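Long-range contacts in polymerase X (Deinococcus radiodurans, PDB 2W9M), which probably extends DNA from deoxyribonucleoside triphosphates as a family X polymerase of DNA repair, and carries a zinc-binding PHP domain: residues A[329-334]-A[543-548]; A[483-488]-A[510-515]. All coordinates share one frame; numbering follows the deposited sequence.

Contact 1. Residues A[329-334]-A[543-548]; sequences GMIHTH and VVNSLG. With ZN (zinc ion), chain D.
Gly329 and Asn545 are joined by two hydrogen bonds that use both backbone polar atoms of the glycine. The N of Gly329 donates to the backbone O of Asn545 at 2.9 Å, nearly straight at 175° and in the plane of that carbonyl. In return the side-chain ND2 of Asn545 reaches the O of Gly329 at 3.0 Å; the acceptor lies almost in the amide plane, while the donor is tilted 21° from the carbonyl plane. A chi1 of -54° sets CG of Asn545 anti to the carbonyl carbon; from there the amide's ND2 meets Gly329 O. ND2 also donates to Asn514 OD1, and this pair of acceptors probably fixes the rotation of the amide.

Outside the polar pair the contact is thin, with 186 Å² buried in all. CG1 of Ile331 packs against ND2 of Asn545 at 4.0 Å, the two side chains crossing obliquely. Beyond Ile331 the chain turns a corner at His332, and NE2 of His332 and NE2 of His334 both bind the same zinc ion, at 2.3 Å each, with Glu401 and Asp516 completing the site. The pairing at Gly329 comes three residues before this corner.

Met330 bonds through its backbone to Phe358 and Gly360, which places 329-333 beside strand 358-364 at one margin of the parallel sheet. Segment 543-548, with a 3-10 turn at 544-546, leads through Gly548 at the N-cap into helix 549-561, whose Phe555 packs against Val544 and Leu547, while Val544 and Asn545 also touch Ala512 of strand 511-514.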
loop_
_atom_site.group_PDB
_atom_site.type_symbol
_atom_site.label_atom_id
_atom_site.label_comp_id
_atom_site.label_asym_id
_atom_site.label_seq_id
_atom_site.Cartn_x
_atom_site.Cartn_y
_atom_site.Cartn_z
ATOM N N GLY A 329 4.252 14.673 9.806
ATOM C CA GLY A 329 3.048 14.084 10.357
ATOM C C GLY A 329 2.687 12.770 9.700
ATOM O O GLY A 329 2.505 12.710 8.483
ATOM N N MET A 330 2.585 11.717 10.506
ATOM C CA MET A 330 2.196 10.399 10.008
ATOM C C MET A 330 0.737 10.098 10.336
ATOM O O MET A 330 0.432 9.477 11.354
ATOM C CB MET A 330 3.110 9.317 10.586
ATOM C CG MET A 330 4.559 9.428 10.130
ATOM S SD MET A 330 4.871 8.654 8.528
ATOM C CE MET A 330 3.973 9.740 7.420
ATOM N N ILE A 331 -0.167 10.539 9.468
ATOM C CA ILE A 331 -1.592 10.433 9.761
ATOM C C ILE A 331 -2.241 9.226 9.094
ATOM O O ILE A 331 -1.629 8.559 8.252
ATOM C CB ILE A 331 -2.360 11.717 9.378
ATOM C CG1 ILE A 331 -2.379 11.903 7.859
ATOM C CG2 ILE A 331 -1.758 12.930 10.085
ATOM C CD1 ILE A 331 -3.191 13.107 7.401
ATOM N N HIS A 332 -3.483 8.960 9.487
ATOM C CA HIS A 332 -4.221 7.791 9.029
ATOM C C HIS A 332 -3.491 6.492 9.381
ATOM O O HIS A 332 -3.011 5.776 8.511
ATOM C CB HIS A 332 -4.510 7.888 7.528
ATOM C CG HIS A 332 -5.429 6.824 7.026
ATOM N ND1 HIS A 332 -5.609 6.566 5.680
ATOM C CD2 HIS A 332 -6.207 5.934 7.682
ATOM C CE1 HIS A 332 -6.465 5.576 5.536
ATOM N NE2 HIS A 332 -6.846 5.170 6.737
ATOM N N THR A 333 -3.410 6.208 10.675
ATOM C CA THR A 333 -2.820 4.971 11.164
ATOM C C THR A 333 -3.867 4.228 11.990
ATOM O O THR A 333 -4.817 4.837 12.479
ATOM C CB THR A 333 -1.599 5.249 12.046
ATOM O OG1 THR A 333 -2.008 6.011 13.188
ATOM C CG2 THR A 333 -0.542 6.030 11.277
ATOM N N HIS A 334 -3.707 2.916 12.139
ATOM C CA HIS A 334 -4.669 2.121 12.899
ATOM C C HIS A 334 -4.044 1.493 14.138
ATOM O O HIS A 334 -2.850 1.203 14.163
ATOM C CB HIS A 334 -5.315 1.051 12.015
ATOM C CG HIS A 334 -6.171 1.613 10.925
ATOM N ND1 HIS A 334 -7.545 1.659 11.003
ATOM C CD2 HIS A 334 -5.842 2.170 9.733
ATOM C CE1 HIS A 334 -8.030 2.216 9.907
ATOM N NE2 HIS A 334 -7.014 2.535 9.122
ATOM N N VAL A 543 2.210 18.556 -0.138
ATOM C CA VAL A 543 1.847 17.507 0.808
ATOM C C VAL A 543 1.662 18.039 2.232
ATOM O O VAL A 543 2.620 18.511 2.846
ATOM C CB VAL A 543 2.929 16.406 0.826
ATOM C CG1 VAL A 543 2.597 15.334 1.855
ATOM C CG2 VAL A 543 3.091 15.801 -0.551
ATOM N N VAL A 544 0.444 17.939 2.761
ATOM C CA VAL A 544 0.151 18.421 4.116
ATOM C C VAL A 544 0.982 17.747 5.209
ATOM O O VAL A 544 1.224 18.346 6.250
ATOM C CB VAL A 544 -1.334 18.258 4.485
ATOM C CG1 VAL A 544 -2.204 19.102 3.577
ATOM C CG2 VAL A 544 -1.733 16.794 4.413
ATOM N N ASN A 545 1.412 16.508 4.981
ATOM C CA ASN A 545 2.237 15.797 5.956
ATOM C C ASN A 545 3.523 16.539 6.306
ATOM O O ASN A 545 4.153 16.247 7.323
ATOM C CB ASN A 545 2.600 14.394 5.454
ATOM C CG ASN A 545 1.392 13.583 5.054
ATOM O OD1 ASN A 545 0.807 13.805 3.995
ATOM N ND2 ASN A 545 1.014 12.632 5.896
ATOM N N SER A 546 3.919 17.483 5.457
ATOM C CA SER A 546 5.175 18.204 5.644
ATOM C C SER A 546 5.041 19.297 6.702
ATOM O O SER A 546 6.028 19.908 7.108
ATOM C CB SER A 546 5.652 18.805 4.321
ATOM O OG SER A 546 4.845 19.908 3.936
ATOM N N LEU A 547 3.809 19.536 7.136
ATOM C CA LEU A 547 3.522 20.514 8.176
ATOM C C LEU A 547 3.774 19.913 9.551
ATOM O O LEU A 547 3.502 18.734 9.777
ATOM C CB LEU A 547 2.061 20.961 8.092
ATOM C CG LEU A 547 1.593 21.653 6.810
ATOM C CD1 LEU A 547 0.113 22.031 6.907
ATOM C CD2 LEU A 547 2.447 22.879 6.523
ATOM N N GLY A 548 4.294 20.726 10.466
ATOM C CA GLY A 548 4.460 20.310 11.847
ATOM C C GLY A 548 3.100 20.177 12.504
ATOM O O GLY A 548 2.089 20.551 11.912
HETATM ZN ZN ZN D . -7.389 2.976 6.903
#

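Contact 2. Residues A[483-488]-A[510-515]; sequences GTVVEI and KFAINT
Val486 lies beside Phe511 with both side chains pointing the same way, its CG1 3.7 Å from CD2 of the ring. CD1 of Ile488 comes to 4.0 Å from the same CD2 of Phe511; the two aliphatic groups approach CD2 obliquely from opposite sides of the ring plane. Val485 CG2 packs on Ala512 CB at 3.7 Å.

The backbones run in parallel, their short axes 32° apart. Val486 bonds through its N to Lys510 O and through its O to Ala512 N, and Ile488 N reaches Ala512 O at 2.8 Å; the return from Asn514 N to Ile488 O is weak. This alternation is the signature of parallel pairing, here closing the beta-alpha-beta unit of strand 485-489, helix 499-505 and strand 511-514.

Glu487 leaves the sheet on the face of Ala512, with CG anti to the backbone N (chi1 166°). Its OE1 accepts from Asn514 ND2 at 2.7 Å through the anti lone pair, with carboxylate and amide planes 80° apart, and also from His332 ND1. OE2 accepts from Asn489 ND2 and His456 N, so both oxygens are engaged near the zinc site. An alanine here would probably leave Asn514 ND2 and ND1 of the zinc ligand His332 without their shared acceptor, and the His332 ring less firmly held. Near the start of the strands, a water donates to Thr484 O and accepts from Lys510 N.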
loop_
_atom_site.group_PDB
_atom_site.type_symbol
_atom_site.label_atom_id
_atom_site.label_comp_id
_atom_site.label_asym_id
_atom_site.label_seq_id
_atom_site.Cartn_x
_atom_site.Cartn_y
_atom_site.Cartn_z
ATOM N N GLY A 483 -11.813 22.138 -0.909
ATOM C CA GLY A 483 -10.492 22.211 -0.316
ATOM C C GLY A 483 -10.140 20.981 0.503
ATOM O O GLY A 483 -9.265 21.034 1.366
ATOM N N THR A 484 -10.817 19.869 0.242
ATOM C CA THR A 484 -10.473 18.628 0.921
ATOM C C THR A 484 -9.262 17.958 0.274
ATOM O O THR A 484 -9.200 17.814 -0.950
ATOM C CB THR A 484 -11.677 17.668 1.013
ATOM O OG1 THR A 484 -11.243 16.325 0.766
ATOM C CG2 THR A 484 -12.734 18.046 0.013
ATOM N N VAL A 485 -8.285 17.582 1.098
ATOM C CA VAL A 485 -7.051 16.985 0.592
ATOM C C VAL A 485 -7.241 15.515 0.242
ATOM O O VAL A 485 -7.952 14.794 0.934
ATOM C CB VAL A 485 -5.856 17.197 1.560
ATOM C CG1 VAL A 485 -6.313 17.855 2.838
ATOM C CG2 VAL A 485 -5.129 15.893 1.830
ATOM N N VAL A 486 -6.627 15.087 -0.856
ATOM C CA VAL A 486 -6.797 13.728 -1.345
ATOM C C VAL A 486 -5.583 12.876 -0.985
ATOM O O VAL A 486 -4.441 13.325 -1.087
ATOM C CB VAL A 486 -7.082 13.698 -2.867
ATOM C CG1 VAL A 486 -6.244 14.721 -3.584
ATOM C CG2 VAL A 486 -6.842 12.307 -3.438
ATOM N N GLU A 487 -5.840 11.651 -0.543
ATOM C CA GLU A 487 -4.787 10.801 -0.009
ATOM C C GLU A 487 -4.067 10.017 -1.097
ATOM O O GLU A 487 -4.684 9.512 -2.032
ATOM C CB GLU A 487 -5.371 9.841 1.034
ATOM C CG GLU A 487 -4.465 8.678 1.430
ATOM C CD GLU A 487 -5.043 7.856 2.578
ATOM O OE1 GLU A 487 -4.975 8.327 3.734
ATOM O OE2 GLU A 487 -5.567 6.744 2.330
ATOM N N ILE A 488 -2.749 9.943 -0.974
ATOM C CA ILE A 488 -1.961 8.991 -1.735
ATOM C C ILE A 488 -1.561 7.901 -0.755
ATOM O O ILE A 488 -0.596 8.044 -0.006
ATOM C CB ILE A 488 -0.710 9.638 -2.352
ATOM C CG1 ILE A 488 -1.108 10.698 -3.382
ATOM C CG2 ILE A 488 0.177 8.580 -2.989
ATOM C CD1 ILE A 488 0.069 11.462 -3.944
ATOM N N LYS A 510 -4.178 19.600 -2.836
ATOM C CA LYS A 510 -3.170 19.288 -1.840
ATOM C C LYS A 510 -3.287 17.802 -1.551
ATOM O O LYS A 510 -4.386 17.260 -1.513
ATOM C CB LYS A 510 -3.389 20.099 -0.566
ATOM C CG LYS A 510 -2.936 21.543 -0.669
ATOM C CD LYS A 510 -2.597 22.118 0.698
ATOM C CE LYS A 510 -1.173 21.770 1.115
ATOM N NZ LYS A 510 -0.912 20.302 1.086
ATOM N N PHE A 511 -2.161 17.136 -1.358
ATOM C CA PHE A 511 -2.185 15.697 -1.151
ATOM C C PHE A 511 -1.709 15.323 0.242
ATOM O O PHE A 511 -1.091 16.127 0.942
ATOM C CB PHE A 511 -1.327 14.991 -2.201
ATOM C CG PHE A 511 -1.753 15.270 -3.610
ATOM C CD1 PHE A 511 -1.268 16.375 -4.284
ATOM C CD2 PHE A 511 -2.650 14.434 -4.255
ATOM C CE1 PHE A 511 -1.664 16.640 -5.580
ATOM C CE2 PHE A 511 -3.045 14.690 -5.548
ATOM C CZ PHE A 511 -2.550 15.797 -6.214
ATOM N N ALA A 512 -2.006 14.091 0.637
ATOM C CA ALA A 512 -1.492 13.547 1.878
ATOM C C ALA A 512 -0.905 12.158 1.622
ATOM O O ALA A 512 -1.612 11.252 1.174
ATOM C CB ALA A 512 -2.604 13.484 2.922
ATOM N N ILE A 513 0.385 11.995 1.887
ATOM C CA ILE A 513 1.021 10.691 1.757
ATOM C C ILE A 513 0.874 9.922 3.065
ATOM O O ILE A 513 1.634 10.130 4.008
ATOM C CB ILE A 513 2.508 10.812 1.370
ATOM C CG1 ILE A 513 2.659 11.682 0.122
ATOM C CG2 ILE A 513 3.111 9.442 1.110
ATOM C CD1 ILE A 513 4.104 11.976 -0.248
ATOM N N ASN A 514 -0.118 9.038 3.109
ATOM C CA ASN A 514 -0.475 8.320 4.333
ATOM C C ASN A 514 -0.205 6.822 4.225
ATOM O O ASN A 514 -0.541 6.195 3.222
ATOM C CB ASN A 514 -1.951 8.550 4.668
ATOM C CG ASN A 514 -2.292 10.029 4.852
ATOM O OD1 ASN A 514 -1.403 10.878 4.971
ATOM N ND2 ASN A 514 -3.586 10.340 4.878
ATOM N N THR A 515 0.388 6.253 5.268
ATOM C CA THR A 515 0.796 4.852 5.257
ATOM C C THR A 515 -0.368 3.882 5.484
ATOM O O THR A 515 -0.326 2.733 5.034
ATOM C CB THR A 515 1.860 4.590 6.331
ATOM O OG1 THR A 515 1.329 4.935 7.620
ATOM C CG2 THR A 515 3.100 5.421 6.068
HETATM O O HOH W 1 -7.317 19.691 -1.957
#

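How the contacts relate
The centres of contacts 1 and 2 lie about 9 Å apart, and both reach the seven-stranded parallel sheet. Both segments of contact 2 fall between those of contact 1 in the sequence: 329-334 comes first, then 483-488 and 510-515, then 543-548. Strands 329-333 and 511-514 are the two outermost in the sheet order, yet the side chain of Asn514 touches Ile331 and His332 across them, consistent with the distorted barrel of PHP domains. Two probable hydrogen bonds link the contacts: Val544 N to Phe511 O at 3.0 Å, and the one between His332 and Glu487, which makes Glu487 a second-shell partner of a zinc-binding histidine.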